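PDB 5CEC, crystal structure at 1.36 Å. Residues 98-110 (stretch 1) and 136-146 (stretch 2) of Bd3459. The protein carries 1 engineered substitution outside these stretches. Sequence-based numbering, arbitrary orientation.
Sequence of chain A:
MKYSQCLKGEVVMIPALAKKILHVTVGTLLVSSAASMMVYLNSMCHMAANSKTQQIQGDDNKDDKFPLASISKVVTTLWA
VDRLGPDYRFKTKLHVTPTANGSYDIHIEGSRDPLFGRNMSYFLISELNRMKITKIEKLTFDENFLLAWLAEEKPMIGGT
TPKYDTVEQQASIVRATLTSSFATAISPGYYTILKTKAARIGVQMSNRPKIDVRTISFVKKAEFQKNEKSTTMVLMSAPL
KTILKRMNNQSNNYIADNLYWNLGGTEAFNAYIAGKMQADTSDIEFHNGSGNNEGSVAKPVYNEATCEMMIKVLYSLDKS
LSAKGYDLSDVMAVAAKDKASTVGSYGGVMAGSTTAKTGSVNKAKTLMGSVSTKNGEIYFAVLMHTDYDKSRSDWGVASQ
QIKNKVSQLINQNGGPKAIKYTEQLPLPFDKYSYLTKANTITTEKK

Stretch 1, residues 98-110: PTANGSYDIHIEG
Stretch 2, residues 136-146: IEKLTFDENFL

Ile106, Ile108, Ile136, Leu139 and Phe141 share one face of a two-strand parallel pairing and, with Phe145 from the following turn, form the apolar centre of the contact. Ile106 and Ile108 both adopt the m,t rotamer. Ile106 CD1 meets Ile136 CD1 (m,t) at 3.8 Å. The end of the Leu139 side chain (t,p) comes nearer the neighbouring strand, so that its CD1 lies 3.9 Å from Ile106 CB and 4.0 Å from Ile108 CD1, and one methyl touches both isoleucines. Ile108 CB lies 4.1 Å from Phe141 CB (chi1 p), and Ile108 CG2 sits over one face of the Phe145 ring (chi1 t, chi2 53°), 3.7 Å from Phe145 CD1, a CH-pi contact.

Strands 104-109 and 138-141 run in the same direction, their axes 11° apart and 4.4 Å at closest approach. Extended backbone (phi -91 to -137°, psi 103 to 147° in the first strand) pairs Ile106 with Leu139, His107 with Thr140 and Ile108 with Phe141, at CA-CA distances of 5.0, 4.6 and 4.4 Å. The ladder alternates: Ile106 N to Lys138 O (2.9 Å), Thr140 N to Ile106 O (2.9 Å), Ile108 N to Thr140 O (2.8 Å), Asp142 N to Ile108 O (3.1 Å). Tyr104 pairs with Ile136, and Glu137 N donates to Tyr104 O (2.8 Å). A bulge shifts the register by one before Ile106, where the chain turns a corner at Glu137 (phi/psi -80/-60°). Beside it, Asp105 OD1 accepts a weak hydrogen bond from Lys138 N (3.1 Å).

On the face of His107 and Thr140, His107 ND1 and Thr140 OG1 hydrogen-bond at 2.7 Å, the hydroxyl near the ring plane (His107 chi1 t, chi2 74°; Thr140 chi1 p). Water 2 links His107 NE2 to Asp142 OD2, 2.7 Å from each atom.

A type I turn lies at each end of the contact: Thr99-Gly102 leads into the first strand and Asp142-Phe145 follows the second. In Asp142-Phe145, Asp142 (chi1 p) uses OD1 to accept from Gly110 N (2.9 Å) and Asn144 N (3.0 Å), tying its own turn to the end of the first stretch. Gly110 packs so closely here that a CB would lie 2.1 Å from Asn144 C. Water 3 donates to Gly110 O (2.8 Å) and Asp142 OD2 (2.7 Å).

In the turn Thr99-Gly102, Asn101 OD1 accepts from Thr99 OG1 (2.7 Å) and, just beyond the turn, from Ser103 OG (3.0 Å). At this polar edge Asn101 ND2 reaches Glu137 OE1 in a weak 3.4 Å hydrogen bond, and water 1 donates to Glu137 OE1 at 3.0 Å.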

ATOM      1  N   PRO A  98     -17.430 -33.137 -19.930  1.00 23.42           N
ATOM      2  CA  PRO A  98     -17.764 -32.865 -21.340  1.00 25.09           C
ATOM      3  C   PRO A  98     -19.269 -32.980 -21.600  1.00 26.31           C
ATOM      4  O   PRO A  98     -19.943 -33.751 -20.926  1.00 28.94           O
ATOM      5  CB  PRO A  98     -16.979 -33.921 -22.115  1.00 26.80           C
ATOM      6  CG  PRO A  98     -16.584 -34.939 -21.130  1.00 27.52           C
ATOM      7  CD  PRO A  98     -16.703 -34.407 -19.748  1.00 24.78           C
ATOM      8  N   THR A  99     -19.795 -32.173 -22.519  1.00 27.23           N
ATOM      9  CA  THR A  99     -21.207 -32.262 -22.903  1.00 31.93           C
ATOM     10  C   THR A  99     -21.303 -32.693 -24.345  1.00 38.65           C
ATOM     11  O   THR A  99     -20.342 -32.560 -25.112  1.00 38.44           O
ATOM     12  CB  THR A  99     -21.968 -30.935 -22.781  1.00 34.16           C
ATOM     13  OG1 THR A  99     -21.503 -30.029 -23.787  1.00 39.12           O
ATOM     14  CG2 THR A  99     -21.803 -30.339 -21.413  1.00 35.26           C
ATOM     15  N   ALA A 100     -22.495 -33.149 -24.714  1.00 44.59           N
ATOM     16  CA  ALA A 100     -22.760 -33.740 -26.030  1.00 47.75           C
ATOM     17  C   ALA A 100     -22.342 -32.878 -27.241  1.00 50.23           C
ATOM     18  O   ALA A 100     -22.008 -33.437 -28.292  1.00 57.85           O
ATOM     19  CB  ALA A 100     -24.232 -34.125 -26.140  1.00 50.00           C
ATOM     20  N   ASN A 101     -22.351 -31.546 -27.101  1.00 49.46           N
ATOM     21  CA  ASN A 101     -22.035 -30.629 -28.225  1.00 50.88           C
ATOM     22  C   ASN A 101     -20.569 -30.123 -28.328  1.00 50.36           C
ATOM     23  O   ASN A 101     -20.312 -29.124 -29.023  1.00 50.43           O
ATOM     24  CB  ASN A 101     -23.020 -29.431 -28.218  1.00 52.77           C
ATOM     25  CG  ASN A 101     -22.880 -28.546 -26.979  1.00 52.18           C
ATOM     26  OD1 ASN A 101     -22.020 -28.776 -26.127  1.00 51.62           O
ATOM     27  ND2 ASN A 101     -23.741 -27.535 -26.870  1.00 52.67           N
ATOM     28  N   GLY A 102     -19.625 -30.790 -27.647  1.00 45.94           N
ATOM     29  CA  GLY A 102     -18.207 -30.370 -27.633  1.00 46.50           C
ATOM     30  C   GLY A 102     -17.866 -29.279 -26.623  1.00 42.16           C
ATOM     31  O   GLY A 102     -16.729 -28.782 -26.563  1.00 44.36           O
ATOM     32  N   SER A 103     -18.850 -28.885 -25.829  1.00 35.55           N
ATOM     33  CA  SER A 103     -18.627 -27.929 -24.759  1.00 33.36           C
ATOM     34  C   SER A 103     -18.355 -28.690 -23.459  1.00 29.12           C
ATOM     35  O   SER A 103     -18.171 -29.933 -23.453  1.00 29.25           O
ATOM     36  CB  SER A 103     -19.836 -27.003 -24.612  1.00 34.56           C
ATOM     37  OG  SER A 103     -20.168 -26.393 -25.856  1.00 37.34           O
ATOM     38  N   TYR A 104     -18.275 -27.925 -22.370  1.00 23.62           N
ATOM     39  CA  TYR A 104     -18.039 -28.482 -21.044  1.00 22.20           C
ATOM     40  C   TYR A 104     -18.948 -27.822 -20.045  1.00 21.06           C
ATOM     41  O   TYR A 104     -19.289 -26.644 -20.196  1.00 22.12           O
ATOM     42  CB  TYR A 104     -16.606 -28.257 -20.613  1.00 21.33           C
ATOM     43  CG  TYR A 104     -15.622 -29.004 -21.460  1.00 21.03           C
ATOM     44  CD1 TYR A 104     -15.127 -28.459 -22.645  1.00 21.02           C
ATOM     45  CD2 TYR A 104     -15.182 -30.272 -21.090  1.00 21.42           C
ATOM     46  CE1 TYR A 104     -14.220 -29.150 -23.431  1.00 22.41           C
ATOM     47  CE2 TYR A 104     -14.285 -30.960 -21.883  1.00 22.60           C
ATOM     48  CZ  TYR A 104     -13.810 -30.396 -23.048  1.00 22.57           C
ATOM     49  OH  TYR A 104     -12.911 -31.094 -23.832  1.00 26.73           O
ATOM     50  N   ASP A 105     -19.353 -28.594 -19.043  1.00 20.54           N
ATOM     51  CA  ASP A 105     -19.926 -28.046 -17.816  1.00 21.34           C
ATOM     52  C   ASP A 105     -18.822 -27.932 -16.793  1.00 20.36           C
ATOM     53  O   ASP A 105     -17.982 -28.843 -16.674  1.00 21.55           O
ATOM     54  CB  ASP A 105     -21.033 -28.941 -17.249  1.00 23.78           C
ATOM     55  CG  ASP A 105     -22.308 -28.907 -18.069  1.00 26.56           C
ATOM     56  OD1 ASP A 105     -22.545 -27.944 -18.839  1.00 27.12           O
ATOM     57  OD2 ASP A 105     -23.088 -29.874 -17.918  1.00 32.08           O
ATOM     58  N   ILE A 106     -18.811 -26.828 -16.045  1.00 19.49           N
ATOM     59  CA  ILE A 106     -17.777 -26.603 -15.050  1.00 19.45           C
ATOM     60  C   ILE A 106     -18.400 -26.123 -13.767  1.00 18.54           C
ATOM     61  O   ILE A 106     -19.129 -25.139 -13.766  1.00 19.77           O
ATOM     62  CB  ILE A 106     -16.711 -25.612 -15.501  1.00 19.69           C
ATOM     63  CG1 ILE A 106     -16.023 -26.135 -16.768  1.00 21.04           C
ATOM     64  CG2 ILE A 106     -15.677 -25.390 -14.393  1.00 20.04           C
ATOM     65  CD1 ILE A 106     -14.912 -25.253 -17.285  1.00 22.83           C
ATOM     66  N   HIS A 107     -18.084 -26.797 -12.666  1.00 18.57           N
ATOM     67  CA  HIS A 107     -18.450 -26.318 -11.339  1.00 18.07           C
ATOM     68  C   HIS A 107     -17.199 -25.857 -10.611  1.00 17.35           C
ATOM     69  O   HIS A 107     -16.249 -26.627 -10.493  1.00 18.27           O
ATOM     70  CB  HIS A 107     -19.136 -27.386 -10.490  1.00 19.52           C
ATOM     71  CG  HIS A 107     -19.396 -26.960  -9.073  1.00 20.10           C
ATOM     72  ND1 HIS A 107     -20.392 -26.069  -8.733  1.00 20.29           N
ATOM     73  CD2 HIS A 107     -18.780 -27.293  -7.914  1.00 20.11           C
ATOM     74  CE1 HIS A 107     -20.402 -25.913  -7.421  1.00 20.03           C
ATOM     75  NE2 HIS A 107     -19.422 -26.620  -6.905  1.00 20.81           N
ATOM     76  N   ILE A 108     -17.182 -24.612 -10.136  1.00 17.67           N
ATOM     77  CA  ILE A 108     -16.075 -24.086  -9.332  1.00 17.21           C
ATOM     78  C   ILE A 108     -16.317 -24.322  -7.833  1.00 16.93           C
ATOM     79  O   ILE A 108     -17.264 -23.792  -7.247  1.00 18.33           O
ATOM     80  CB  ILE A 108     -15.831 -22.596  -9.585  1.00 17.62           C
ATOM     81  CG1 ILE A 108     -15.528 -22.327 -11.076  1.00 18.36           C
ATOM     82  CG2 ILE A 108     -14.682 -22.111  -8.723  1.00 18.27           C
ATOM     83  CD1 ILE A 108     -15.463 -20.861 -11.438  1.00 20.16           C
ATOM     84  N   GLU A 109     -15.487 -25.170  -7.248  1.00 17.15           N
ATOM     85  CA  GLU A 109     -15.445 -25.411  -5.831  1.00 17.68           C
ATOM     86  C   GLU A 109     -14.403 -24.455  -5.280  1.00 17.03           C
ATOM     87  O   GLU A 109     -13.193 -24.645  -5.465  1.00 17.71           O
ATOM     88  CB  GLU A 109     -15.101 -26.891  -5.567  1.00 18.50           C
ATOM     89  CG  GLU A 109     -14.857 -27.206  -4.094  1.00 20.26           C
ATOM     90  CD  GLU A 109     -14.438 -28.648  -3.841  1.00 22.47           C
ATOM     91  OE1 GLU A 109     -14.320 -29.428  -4.806  1.00 26.33           O
ATOM     92  OE2 GLU A 109     -14.189 -29.001  -2.666  1.00 27.59           O
ATOM     93  N   GLY A 110     -14.874 -23.378  -4.650  1.00 16.40           N
ATOM     94  CA  GLY A 110     -13.963 -22.324  -4.250  1.00 16.83           C
ATOM     95  C   GLY A 110     -13.051 -22.670  -3.089  1.00 16.50           C
ATOM     96  O   GLY A 110     -13.299 -23.607  -2.339  1.00 18.70           O
ATOM     97  N   ILE A 136     -18.224 -23.109 -22.529  1.00 23.09           N
ATOM     98  CA  ILE A 136     -18.773 -23.664 -21.307  1.00 22.88           C
ATOM     99  C   ILE A 136     -20.282 -23.542 -21.390  1.00 21.60           C
ATOM    100  O   ILE A 136     -20.835 -22.452 -21.610  1.00 23.51           O
ATOM    101  CB  ILE A 136     -18.262 -22.925 -20.060  1.00 22.43           C
ATOM    102  CG1 ILE A 136     -16.737 -23.045 -19.964  1.00 24.74           C
ATOM    103  CG2 ILE A 136     -18.927 -23.467 -18.799  1.00 23.98           C
ATOM    104  CD1 ILE A 136     -16.075 -22.107 -18.967  1.00 27.33           C
ATOM    105  N   GLU A 137     -20.965 -24.658 -21.211  1.00 22.17           N
ATOM    106  CA  GLU A 137     -22.405 -24.677 -21.289  1.00 24.45           C
ATOM    107  C   GLU A 137     -22.981 -24.170 -19.974  1.00 24.85           C
ATOM    108  O   GLU A 137     -23.619 -23.138 -19.949  1.00 29.42           O
ATOM    109  CB  GLU A 137     -22.889 -26.097 -21.605  1.00 28.05           C
ATOM    110  CG  GLU A 137     -24.387 -26.189 -21.785  1.00 31.73           C
ATOM    111  CD  GLU A 137     -24.854 -25.391 -22.979  1.00 36.90           C
ATOM    112  OE1 GLU A 137     -24.371 -25.660 -24.121  1.00 43.24           O
ATOM    113  OE2 GLU A 137     -25.695 -24.496 -22.756  1.00 40.71           O
ATOM    114  N   LYS A 138     -22.679 -24.851 -18.879  1.00 25.74           N
ATOM    115  CA  LYS A 138     -23.142 -24.465 -17.572  1.00 25.26           C
ATOM    116  C   LYS A 138     -21.910 -24.249 -16.686  1.00 23.28           C
ATOM    117  O   LYS A 138     -21.082 -25.140 -16.505  1.00 26.53           O
ATOM    118  CB  LYS A 138     -24.082 -25.513 -16.997  1.00 27.55           C
ATOM    119  CG  LYS A 138     -24.697 -25.132 -15.672  1.00 34.27           C
ATOM    120  CD  LYS A 138     -25.843 -26.049 -15.264  1.00 40.25           C
ATOM    121  CE  LYS A 138     -25.375 -27.473 -15.024  1.00 46.04           C
ATOM    122  NZ  LYS A 138     -26.477 -28.311 -14.460  1.00 52.80           N
ATOM    123  N   LEU A 139     -21.763 -23.018 -16.216  1.00 22.71           N
ATOM    124  CA  LEU A 139     -20.765 -22.660 -15.230  1.00 21.92           C
ATOM    125  C   LEU A 139     -21.439 -22.445 -13.900  1.00 21.55           C
ATOM    126  O   LEU A 139     -22.270 -21.551 -13.760  1.00 24.71           O
ATOM    127  CB  LEU A 139     -19.998 -21.412 -15.651  1.00 21.63           C
ATOM    128  CG  LEU A 139     -18.931 -20.917 -14.676  1.00 21.65           C
ATOM    129  CD1 LEU A 139     -17.840 -21.970 -14.499  1.00 20.57           C
ATOM    130  CD2 LEU A 139     -18.342 -19.583 -15.131  1.00 23.01           C
ATOM    131  N   THR A 140     -21.093 -23.242 -12.910  1.00 19.94           N
ATOM    132  CA  THR A 140     -21.639 -23.063 -11.564  1.00 20.05           C
ATOM    133  C   THR A 140     -20.514 -22.852 -10.584  1.00 18.25           C
ATOM    134  O   THR A 140     -19.365 -23.084 -10.906  1.00 19.27           O
ATOM    135  CB  THR A 140     -22.562 -24.231 -11.138  1.00 21.38           C
ATOM    136  OG1 THR A 140     -21.807 -25.429 -10.992  1.00 21.88           O
ATOM    137  CG2 THR A 140     -23.681 -24.419 -12.131  1.00 23.22           C
ATOM    138  N   PHE A 141     -20.847 -22.349  -9.401  1.00 18.59           N
ATOM    139  CA  PHE A 141     -19.850 -21.979  -8.404  1.00 18.54           C
ATOM    140  C   PHE A 141     -20.473 -22.031  -7.019  1.00 19.54           C
ATOM    141  O   PHE A 141     -21.687 -21.836  -6.875  1.00 19.23           O
ATOM    142  CB  PHE A 141     -19.277 -20.585  -8.678  1.00 19.26           C
ATOM    143  CG  PHE A 141     -20.303 -19.482  -8.551  1.00 17.91           C
ATOM    144  CD1 PHE A 141     -21.138 -19.155  -9.608  1.00 18.89           C
ATOM    145  CD2 PHE A 141     -20.483 -18.824  -7.348  1.00 18.78           C
ATOM    146  CE1 PHE A 141     -22.112 -18.196  -9.467  1.00 19.22           C
ATOM    147  CE2 PHE A 141     -21.464 -17.883  -7.214  1.00 19.45           C
ATOM    148  CZ  PHE A 141     -22.270 -17.568  -8.265  1.00 18.92           C
ATOM    149  N   ASP A 142     -19.642 -22.298  -6.012  1.00 17.50           N
ATOM    150  CA  ASP A 142     -20.125 -22.389  -4.628  1.00 18.78           C
ATOM    151  C   ASP A 142     -19.775 -21.125  -3.830  1.00 18.37           C
ATOM    152  O   ASP A 142     -19.268 -20.123  -4.346  1.00 18.44           O
ATOM    153  CB  ASP A 142     -19.649 -23.690  -3.944  1.00 19.74           C
ATOM    154  CG  ASP A 142     -18.179 -23.719  -3.616  1.00 18.45           C
ATOM    155  OD1 ASP A 142     -17.485 -22.674  -3.655  1.00 19.09           O
ATOM    156  OD2 ASP A 142     -17.708 -24.842  -3.298  1.00 20.51           O
ATOM    157  N   GLU A 143     -20.126 -21.174  -2.553  1.00 18.55           N
ATOM    158  CA  GLU A 143     -20.037 -20.029  -1.671  1.00 20.17           C
ATOM    159  C   GLU A 143     -18.625 -19.701  -1.218  1.00 19.66           C
ATOM    160  O   GLU A 143     -18.400 -18.681  -0.589  1.00 20.40           O
ATOM    161  CB  GLU A 143     -20.971 -20.183  -0.459  1.00 23.40           C
ATOM    162  CG  GLU A 143     -20.582 -21.274   0.527  1.00 25.91           C
ATOM    163  CD  GLU A 143     -21.156 -22.647   0.238  1.00 26.89           C
ATOM    164  OE1 GLU A 143     -21.329 -23.058  -0.941  1.00 25.54           O
ATOM    165  OE2 GLU A 143     -21.387 -23.360   1.225  1.00 31.83           O
ATOM    166  N   ASN A 144     -17.653 -20.519  -1.618  1.00 17.92           N
ATOM    167  CA  ASN A 144     -16.276 -20.216  -1.326  1.00 17.56           C
ATOM    168  C   ASN A 144     -15.536 -19.642  -2.509  1.00 15.54           C
ATOM    169  O   ASN A 144     -14.356 -19.362  -2.392  1.00 16.58           O
ATOM    170  CB  ASN A 144     -15.576 -21.456  -0.785  1.00 18.00           C
ATOM    171  CG  ASN A 144     -16.134 -21.874   0.544  1.00 18.74           C
ATOM    172  OD1 ASN A 144     -16.323 -21.036   1.423  1.00 20.32           O
ATOM    173  ND2 ASN A 144     -16.366 -23.166   0.706  1.00 21.89           N
ATOM    174  N   PHE A 145     -16.238 -19.475  -3.639  1.00 16.90           N
ATOM    175  CA  PHE A 145     -15.629 -18.851  -4.809  1.00 16.39           C
ATOM    176  C   PHE A 145     -15.822 -17.349  -4.697  1.00 16.93           C
ATOM    177  O   PHE A 145     -16.886 -16.816  -5.011  1.00 17.84           O
ATOM    178  CB  PHE A 145     -16.217 -19.379  -6.113  1.00 16.56           C
ATOM    179  CG  PHE A 145     -15.625 -18.724  -7.341  1.00 15.79           C
ATOM    180  CD1 PHE A 145     -14.246 -18.682  -7.520  1.00 16.04           C
ATOM    181  CD2 PHE A 145     -16.449 -18.075  -8.270  1.00 16.68           C
ATOM    182  CE1 PHE A 145     -13.704 -18.057  -8.644  1.00 15.53           C
ATOM    183  CE2 PHE A 145     -15.912 -17.459  -9.386  1.00 16.94           C
ATOM    184  CZ  PHE A 145     -14.544 -17.432  -9.572  1.00 17.59           C
ATOM    185  N   LEU A 146     -14.802 -16.694  -4.172  1.00 15.77           N
ATOM    186  CA  LEU A 146     -14.797 -15.252  -4.021  1.00 16.09           C
ATOM    187  C   LEU A 146     -14.200 -14.655  -5.267  1.00 16.83           C
ATOM    188  O   LEU A 146     -13.112 -15.039  -5.690  1.00 20.24           O
ATOM    189  CB  LEU A 146     -14.038 -14.815  -2.793  1.00 17.12           C
ATOM    190  CG  LEU A 146     -14.419 -15.533  -1.496  1.00 17.30           C
ATOM    191  CD1 LEU A 146     -13.481 -15.118  -0.365  1.00 18.58           C
ATOM    192  CD2 LEU A 146     -15.887 -15.299  -1.133  1.00 18.72           C
TER
HETATM  193  O   HOH W   1     -24.114 -28.674 -23.942  1.00 44.00           O
HETATM  194  O   HOH W   2     -18.713 -27.132  -4.393  1.00 22.66           O
HETATM  195  O   HOH W   3     -15.651 -24.895  -1.585  1.00 19.97           O